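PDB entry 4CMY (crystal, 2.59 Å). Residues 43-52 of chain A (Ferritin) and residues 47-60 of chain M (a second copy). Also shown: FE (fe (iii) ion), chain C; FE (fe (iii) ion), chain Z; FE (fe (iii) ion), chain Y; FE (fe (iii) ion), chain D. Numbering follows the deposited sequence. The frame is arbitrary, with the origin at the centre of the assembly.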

ATOM      1  N   PHE A  43      13.069 -18.617 -39.045  1.00 28.72           N
ATOM      2  CA  PHE A  43      12.704 -19.971 -39.451  1.00 29.48           C
ATOM      3  C   PHE A  43      12.678 -20.905 -38.273  1.00 29.93           C
ATOM      4  O   PHE A  43      11.877 -21.811 -38.223  1.00 26.40           O
ATOM      5  CB  PHE A  43      13.619 -20.498 -40.583  1.00 27.24           C
ATOM      6  CG  PHE A  43      13.166 -20.038 -41.937  1.00 25.65           C
ATOM      7  CD1 PHE A  43      12.193 -20.742 -42.619  1.00 25.24           C
ATOM      8  CD2 PHE A  43      13.631 -18.869 -42.480  1.00 24.77           C
ATOM      9  CE1 PHE A  43      11.733 -20.293 -43.839  1.00 23.63           C
ATOM     10  CE2 PHE A  43      13.180 -18.425 -43.703  1.00 24.26           C
ATOM     11  CZ  PHE A  43      12.229 -19.147 -44.379  1.00 23.03           C
ATOM     12  N   ARG A  44      13.579 -20.698 -37.328  1.00 31.35           N
ATOM     13  CA  ARG A  44      13.554 -21.511 -36.119  1.00 33.04           C
ATOM     14  C   ARG A  44      12.246 -21.360 -35.337  1.00 28.14           C
ATOM     15  O   ARG A  44      11.650 -22.306 -34.931  1.00 23.80           O
ATOM     16  CB  ARG A  44      14.701 -21.117 -35.209  1.00 36.89           C
ATOM     17  CG  ARG A  44      14.765 -22.017 -34.027  1.00 41.61           C
ATOM     18  CD  ARG A  44      15.653 -21.468 -32.969  1.00 48.20           C
ATOM     19  NE  ARG A  44      16.314 -22.652 -32.378  1.00 48.95           N
ATOM     20  CZ  ARG A  44      16.836 -22.633 -31.186  1.00 52.77           C
ATOM     21  NH1 ARG A  44      16.769 -21.521 -30.470  1.00 63.99           N
ATOM     22  NH2 ARG A  44      17.405 -23.706 -30.700  1.00 57.85           N
ATOM     23  N   ALA A  45      11.833 -20.125 -35.137  1.00 28.07           N
ATOM     24  CA  ALA A  45      10.605 -19.838 -34.460  1.00 25.79           C
ATOM     25  C   ALA A  45       9.442 -20.406 -35.244  1.00 25.79           C
ATOM     26  O   ALA A  45       8.454 -20.859 -34.658  1.00 27.16           O
ATOM     27  CB  ALA A  45      10.422 -18.320 -34.295  1.00 26.47           C
ATOM     28  N   HIS A  46       9.495 -20.308 -36.559  1.00 24.99           N
ATOM     29  CA  HIS A  46       8.372 -20.771 -37.335  1.00 25.87           C
ATOM     30  C   HIS A  46       8.254 -22.275 -37.354  1.00 26.41           C
ATOM     31  O   HIS A  46       7.170 -22.799 -37.571  1.00 27.45           O
ATOM     32  CB  HIS A  46       8.408 -20.230 -38.755  1.00 27.55           C
ATOM     33  CG  HIS A  46       7.050 -20.039 -39.307  1.00 29.29           C
ATOM     34  ND1 HIS A  46       6.274 -18.956 -38.954  1.00 33.31           N
ATOM     35  CD2 HIS A  46       6.266 -20.855 -40.040  1.00 28.92           C
ATOM     36  CE1 HIS A  46       5.085 -19.085 -39.516  1.00 33.66           C
ATOM     37  NE2 HIS A  46       5.060 -20.228 -40.183  1.00 30.61           N
ATOM     38  N   ALA A  47       9.362 -22.975 -37.158  1.00 25.52           N
ATOM     39  CA  ALA A  47       9.297 -24.413 -37.030  1.00 26.81           C
ATOM     40  C   ALA A  47       8.433 -24.763 -35.829  1.00 29.65           C
ATOM     41  O   ALA A  47       7.701 -25.740 -35.863  1.00 31.22           O
ATOM     42  CB  ALA A  47      10.679 -25.011 -36.870  1.00 25.65           C
ATOM     43  N   GLU A  48       8.493 -23.953 -34.784  1.00 30.83           N
ATOM     44  CA  GLU A  48       7.672 -24.178 -33.628  1.00 35.47           C
ATOM     45  C   GLU A  48       6.173 -23.958 -33.962  1.00 35.62           C
ATOM     46  O   GLU A  48       5.304 -24.621 -33.417  1.00 35.19           O
ATOM     47  CB  GLU A  48       8.129 -23.271 -32.484  1.00 42.71           C
ATOM     48  CG  GLU A  48       7.712 -23.742 -31.097  1.00 55.12           C
ATOM     49  CD  GLU A  48       8.341 -25.091 -30.728  1.00 72.44           C
ATOM     50  OE1 GLU A  48       9.571 -25.258 -30.976  1.00 77.14           O
ATOM     51  OE2 GLU A  48       7.607 -25.982 -30.209  1.00 74.91           O
ATOM     52  N   GLU A  49       5.869 -23.002 -34.825  1.00 34.94           N
ATOM     53  CA  GLU A  49       4.505 -22.781 -35.240  1.00 37.40           C
ATOM     54  C   GLU A  49       3.958 -23.988 -35.995  1.00 31.85           C
ATOM     55  O   GLU A  49       2.815 -24.372 -35.806  1.00 27.16           O
ATOM     56  CB  GLU A  49       4.397 -21.524 -36.121  1.00 45.67           C
ATOM     57  CG  GLU A  49       4.416 -20.226 -35.330  1.00 53.69           C
ATOM     58  CD  GLU A  49       3.105 -20.003 -34.586  1.00 71.35           C
ATOM     59  OE1 GLU A  49       1.965 -20.274 -35.128  1.00 83.92           O
ATOM     60  OE2 GLU A  49       3.230 -19.595 -33.417  1.00 78.66           O
ATOM     61  N   GLU A  50       4.774 -24.570 -36.855  1.00 28.63           N
ATOM     62  CA  GLU A  50       4.344 -25.724 -37.630  1.00 29.62           C
ATOM     63  C   GLU A  50       4.089 -26.913 -36.722  1.00 29.35           C
ATOM     64  O   GLU A  50       3.195 -27.698 -36.955  1.00 29.01           O
ATOM     65  CB  GLU A  50       5.345 -26.066 -38.747  1.00 26.94           C
ATOM     66  CG  GLU A  50       5.505 -24.948 -39.767  1.00 28.06           C
ATOM     67  CD  GLU A  50       4.247 -24.610 -40.589  1.00 28.34           C
ATOM     68  OE1 GLU A  50       3.267 -25.409 -40.542  1.00 27.12           O
ATOM     69  OE2 GLU A  50       4.278 -23.532 -41.319  1.00 27.86           O
ATOM     70  N   LYS A  51       4.845 -27.021 -35.658  1.00 31.47           N
ATOM     71  CA  LYS A  51       4.580 -28.043 -34.687  1.00 37.85           C
ATOM     72  C   LYS A  51       3.276 -27.894 -33.993  1.00 31.41           C
ATOM     73  O   LYS A  51       2.594 -28.866 -33.772  1.00 29.35           O
ATOM     74  CB  LYS A  51       5.632 -27.992 -33.640  1.00 51.61           C
ATOM     75  CG  LYS A  51       5.924 -29.347 -33.227  1.00 62.85           C
ATOM     76  CD  LYS A  51       6.739 -29.387 -31.951  1.00 87.81           C
ATOM     77  CE  LYS A  51       5.798 -29.872 -30.890  1.00100.04           C
ATOM     78  NZ  LYS A  51       6.436 -30.513 -29.728  1.00112.51           N
ATOM     79  N   ALA A  52       2.924 -26.670 -33.664  1.00 29.84           N
ATOM     80  CA  ALA A  52       1.581 -26.414 -33.124  1.00 28.69           C
ATOM     81  C   ALA A  52       0.481 -26.782 -34.122  1.00 26.77           C
ATOM     82  O   ALA A  52      -0.553 -27.312 -33.713  1.00 27.09           O
ATOM     83  CB  ALA A  52       1.445 -24.967 -32.682  1.00 26.82           C
TER
ATOM     84  N   ALA M  47       7.480 -36.107 -25.332  1.00 27.18           N
ATOM     85  CA  ALA M  47       7.869 -35.813 -26.690  1.00 31.45           C
ATOM     86  C   ALA M  47       8.434 -34.412 -26.752  1.00 31.52           C
ATOM     87  O   ALA M  47       9.351 -34.163 -27.534  1.00 33.83           O
ATOM     88  CB  ALA M  47       6.694 -35.960 -27.658  1.00 31.50           C
ATOM     89  N   GLU M  48       7.868 -33.498 -25.983  1.00 32.08           N
ATOM     90  CA  GLU M  48       8.358 -32.129 -25.953  1.00 39.65           C
ATOM     91  C   GLU M  48       9.750 -32.044 -25.311  1.00 36.82           C
ATOM     92  O   GLU M  48      10.603 -31.293 -25.743  1.00 40.78           O
ATOM     93  CB  GLU M  48       7.373 -31.236 -25.203  1.00 48.23           C
ATOM     94  CG  GLU M  48       7.510 -29.756 -25.528  1.00 61.70           C
ATOM     95  CD  GLU M  48       7.179 -29.437 -26.983  1.00 73.55           C
ATOM     96  OE1 GLU M  48       6.141 -29.985 -27.474  1.00 78.06           O
ATOM     97  OE2 GLU M  48       7.976 -28.698 -27.652  1.00 72.45           O
ATOM     98  N   GLU M  49      10.019 -32.882 -24.325  1.00 35.85           N
ATOM     99  CA  GLU M  49      11.370 -32.991 -23.789  1.00 36.19           C
ATOM    100  C   GLU M  49      12.388 -33.472 -24.857  1.00 33.61           C
ATOM    101  O   GLU M  49      13.503 -32.964 -24.905  1.00 33.27           O
ATOM    102  CB  GLU M  49      11.414 -33.921 -22.582  1.00 40.31           C
ATOM    103  CG  GLU M  49      10.841 -33.302 -21.319  1.00 51.73           C
ATOM    104  CD  GLU M  49      11.731 -32.221 -20.723  1.00 66.23           C
ATOM    105  OE1 GLU M  49      12.981 -32.403 -20.518  1.00 83.53           O
ATOM    106  OE2 GLU M  49      11.145 -31.137 -20.533  1.00 72.29           O
ATOM    107  N   GLU M  50      12.013 -34.446 -25.677  1.00 29.11           N
ATOM    108  CA  GLU M  50      12.918 -34.976 -26.675  1.00 31.17           C
ATOM    109  C   GLU M  50      13.191 -33.940 -27.751  1.00 34.63           C
ATOM    110  O   GLU M  50      14.311 -33.861 -28.237  1.00 33.43           O
ATOM    111  CB  GLU M  50      12.387 -36.284 -27.280  1.00 32.16           C
ATOM    112  CG  GLU M  50      12.227 -37.438 -26.274  1.00 33.14           C
ATOM    113  CD  GLU M  50      13.546 -37.930 -25.619  1.00 35.36           C
ATOM    114  OE1 GLU M  50      14.656 -37.544 -26.113  1.00 29.03           O
ATOM    115  OE2 GLU M  50      13.455 -38.722 -24.595  1.00 38.07           O
ATOM    116  N   LYS M  51      12.194 -33.105 -28.060  1.00 37.69           N
ATOM    117  CA  LYS M  51      12.371 -32.015 -28.996  1.00 40.01           C
ATOM    118  C   LYS M  51      13.412 -31.029 -28.409  1.00 36.77           C
ATOM    119  O   LYS M  51      14.277 -30.546 -29.140  1.00 36.64           O
ATOM    120  CB  LYS M  51      11.040 -31.310 -29.442  1.00 50.65           C
ATOM    121  CG  LYS M  51      11.386 -29.875 -29.770  1.00 59.33           C
ATOM    122  CD  LYS M  51      10.847 -29.453 -31.127  1.00 77.93           C
ATOM    123  CE  LYS M  51      11.441 -28.170 -31.735  1.00 89.66           C
ATOM    124  NZ  LYS M  51      11.376 -28.047 -33.227  1.00 82.04           N
ATOM    125  N   ALA M  52      13.373 -30.740 -27.117  1.00 33.47           N
ATOM    126  CA  ALA M  52      14.399 -29.881 -26.508  1.00 31.25           C
ATOM    127  C   ALA M  52      15.789 -30.509 -26.579  1.00 30.64           C
ATOM    128  O   ALA M  52      16.786 -29.805 -26.787  1.00 30.79           O
ATOM    129  CB  ALA M  52      14.046 -29.559 -25.053  1.00 30.63           C
ATOM    130  N   HIS M  53      15.883 -31.827 -26.397  1.00 30.67           N
ATOM    131  CA  HIS M  53      17.191 -32.505 -26.507  1.00 32.14           C
ATOM    132  C   HIS M  53      17.740 -32.325 -27.907  1.00 31.18           C
ATOM    133  O   HIS M  53      18.912 -32.094 -28.087  1.00 29.15           O
ATOM    134  CB  HIS M  53      17.084 -34.011 -26.224  1.00 34.29           C
ATOM    135  CG  HIS M  53      16.640 -34.349 -24.830  1.00 36.79           C
ATOM    136  ND1 HIS M  53      16.306 -35.626 -24.452  1.00 38.88           N
ATOM    137  CD2 HIS M  53      16.440 -33.572 -23.739  1.00 38.61           C
ATOM    138  CE1 HIS M  53      15.940 -35.628 -23.187  1.00 39.12           C
ATOM    139  NE2 HIS M  53      16.014 -34.393 -22.730  1.00 39.30           N
ATOM    140  N   MET M  54      16.859 -32.472 -28.895  1.00 31.30           N
ATOM    141  CA  MET M  54      17.227 -32.330 -30.266  1.00 28.90           C
ATOM    142  C   MET M  54      17.770 -30.938 -30.513  1.00 27.14           C
ATOM    143  O   MET M  54      18.826 -30.781 -31.129  1.00 22.30           O
ATOM    144  CB  MET M  54      16.037 -32.606 -31.165  1.00 31.33           C
ATOM    145  CG  MET M  54      16.328 -32.391 -32.646  1.00 34.73           C
ATOM    146  SD  MET M  54      14.850 -32.442 -33.662  1.00 37.82           S
ATOM    147  CE  MET M  54      14.252 -30.802 -33.332  1.00 45.84           C
ATOM    148  N   MET M  55      17.048 -29.928 -30.065  1.00 28.33           N
ATOM    149  CA  MET M  55      17.392 -28.539 -30.393  1.00 30.69           C
ATOM    150  C   MET M  55      18.695 -28.106 -29.766  1.00 32.77           C
ATOM    151  O   MET M  55      19.429 -27.289 -30.325  1.00 37.62           O
ATOM    152  CB  MET M  55      16.282 -27.581 -29.946  1.00 32.63           C
ATOM    153  CG  MET M  55      14.982 -27.728 -30.718  1.00 35.26           C
ATOM    154  SD  MET M  55      15.259 -27.669 -32.501  1.00 39.27           S
ATOM    155  CE  MET M  55      15.685 -25.944 -32.638  1.00 37.71           C
ATOM    156  N   LYS M  56      18.994 -28.654 -28.610  1.00 31.00           N
ATOM    157  CA  LYS M  56      20.201 -28.286 -27.923  1.00 34.82           C
ATOM    158  C   LYS M  56      21.461 -28.822 -28.655  1.00 32.40           C
ATOM    159  O   LYS M  56      22.457 -28.108 -28.796  1.00 28.88           O
ATOM    160  CB  LYS M  56      20.085 -28.751 -26.482  1.00 38.54           C
ATOM    161  CG  LYS M  56      21.349 -28.716 -25.693  1.00 43.62           C
ATOM    162  CD  LYS M  56      21.053 -28.914 -24.218  1.00 49.50           C
ATOM    163  CE  LYS M  56      22.360 -29.067 -23.427  1.00 57.04           C
ATOM    164  NZ  LYS M  56      22.642 -27.877 -22.565  1.00 58.18           N
ATOM    165  N   LEU M  57      21.381 -30.048 -29.163  1.00 32.48           N
ATOM    166  CA  LEU M  57      22.398 -30.612 -30.093  1.00 33.44           C
ATOM    167  C   LEU M  57      22.515 -29.811 -31.383  1.00 30.29           C
ATOM    168  O   LEU M  57      23.587 -29.452 -31.827  1.00 29.63           O
ATOM    169  CB  LEU M  57      22.009 -32.025 -30.524  1.00 35.83           C
ATOM    170  CG  LEU M  57      22.578 -33.331 -29.984  1.00 41.67           C
ATOM    171  CD1 LEU M  57      23.888 -33.196 -29.224  1.00 40.83           C
ATOM    172  CD2 LEU M  57      21.599 -34.122 -29.155  1.00 42.10           C
ATOM    173  N   PHE M  58      21.365 -29.563 -31.991  1.00 30.41           N
ATOM    174  CA  PHE M  58      21.244 -28.775 -33.211  1.00 29.44           C
ATOM    175  C   PHE M  58      21.959 -27.453 -33.051  1.00 28.67           C
ATOM    176  O   PHE M  58      22.757 -27.060 -33.887  1.00 29.68           O
ATOM    177  CB  PHE M  58      19.749 -28.606 -33.481  1.00 28.85           C
ATOM    178  CG  PHE M  58      19.386 -27.766 -34.665  1.00 28.17           C
ATOM    179  CD1 PHE M  58      19.180 -28.356 -35.914  1.00 30.51           C
ATOM    180  CD2 PHE M  58      19.128 -26.413 -34.520  1.00 27.40           C
ATOM    181  CE1 PHE M  58      18.817 -27.599 -37.007  1.00 28.12           C
ATOM    182  CE2 PHE M  58      18.755 -25.649 -35.601  1.00 26.97           C
ATOM    183  CZ  PHE M  58      18.622 -26.238 -36.851  1.00 28.91           C
ATOM    184  N   ASP M  59      21.706 -26.765 -31.958  1.00 31.29           N
ATOM    185  CA  ASP M  59      22.362 -25.480 -31.731  1.00 31.61           C
ATOM    186  C   ASP M  59      23.857 -25.609 -31.528  1.00 32.34           C
ATOM    187  O   ASP M  59      24.613 -24.773 -32.021  1.00 32.34           O
ATOM    188  CB  ASP M  59      21.765 -24.755 -30.522  1.00 33.18           C
ATOM    189  CG  ASP M  59      20.344 -24.283 -30.757  1.00 36.43           C
ATOM    190  OD1 ASP M  59      19.897 -24.200 -31.943  1.00 38.83           O
ATOM    191  OD2 ASP M  59      19.684 -23.967 -29.745  1.00 37.16           O
ATOM    192  N   TYR M  60      24.294 -26.615 -30.763  1.00 34.34           N
ATOM    193  CA  TYR M  60      25.727 -26.774 -30.494  1.00 30.98           C
ATOM    194  C   TYR M  60      26.456 -26.976 -31.826  1.00 31.23           C
ATOM    195  O   TYR M  60      27.406 -26.256 -32.151  1.00 30.72           O
ATOM    196  CB  TYR M  60      25.974 -27.941 -29.574  1.00 30.91           C
ATOM    197  CG  TYR M  60      27.444 -28.291 -29.434  1.00 32.60           C
ATOM    198  CD1 TYR M  60      28.282 -27.508 -28.661  1.00 32.66           C
ATOM    199  CD2 TYR M  60      27.997 -29.384 -30.100  1.00 28.45           C
ATOM    200  CE1 TYR M  60      29.627 -27.786 -28.564  1.00 34.08           C
ATOM    201  CE2 TYR M  60      29.337 -29.675 -30.000  1.00 29.34           C
ATOM    202  CZ  TYR M  60      30.153 -28.876 -29.240  1.00 33.80           C
ATOM    203  OH  TYR M  60      31.487 -29.191 -29.050  1.00 35.41           O
TER
HETATM  204 FE    FE C1165      16.646 -37.484 -25.368  1.00 30.67          FE
HETATM  205 FE    FE Z1165       2.866 -22.965 -42.489  1.00 35.86          FE
HETATM  206 FE    FE Y1164       1.265 -25.174 -41.075  1.00 27.41          FE
HETATM  207 FE    FE D1164      15.037 -39.493 -23.750  1.00 38.52          FE
HETATM  208  O   HOH W   1      -0.871 -25.377 -41.515  1.00 23.05           O
HETATM  209  O   HOH W   2      19.144 -37.344 -24.829  1.00 46.68           O

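The two helices run nearly antiparallel, at 162°, but their axes come no closer than 13.8 Å. At that separation two short side chains could not meet, so each contact needs at least one long chain, and the whole buries a modest 353 Å². Arg A44 has the largest area covered by the other stretch, 81 Å², followed by Lys A51 and Lys M51 at 62 Å² each, which fits long chains with an aliphatic stem and a charged end.

Two salt bridges join the stretches. The CA-to-CB bond of Arg A44 points sideways, yet its chain is nearly extended, with chi1 and chi2 both t, and this reach brings NH2 to within 2.5 Å of OD2 of Asp M59. The aspartate, short and with chi1 m, also starts out sideways; the arginine supplies the length that it lacks. Along the way the guanidinium passes Met M55, whose CE lies 3.4 Å from NE of Arg A44. The CA-to-CB bond of Met M55 points toward the partner helix and its chain is folded, m at all three chi angles, its flexible thioether offering a nonpolar surface beside the charged group.

At the other end, the CA-to-CB bond of Lys A51 points toward the partner, and its NZ donates a very short hydrogen bond of 2.3 Å to OE1 of Glu M48, part of the second salt bridge. Glu M48 is t at chi1 and p at chi2, a bent form whose carboxylate comes nearer the neighbour although its CA-to-CB bond points sideways. Glu A48 adopts almost the same rotamer.

The pairing is not fully symmetric, however. Lys A51 has chi1 -143°, chi2 t and chi3 108°; Lys M51 has chi1 t, chi2 130° and chi3 t. OE1 of Glu A48 stays 4.0 Å from NZ of Lys M51, beyond a salt bridge. The two lysines nevertheless bring their aliphatic portions together, CD of Lys A51 lying 4.2 Å from CD of Lys M51. OE2 of Glu A48 and OE2 of Glu M48 are 3.7 Å apart, a like-charge approach with the ammonium of Lys A51 close by on Glu M48.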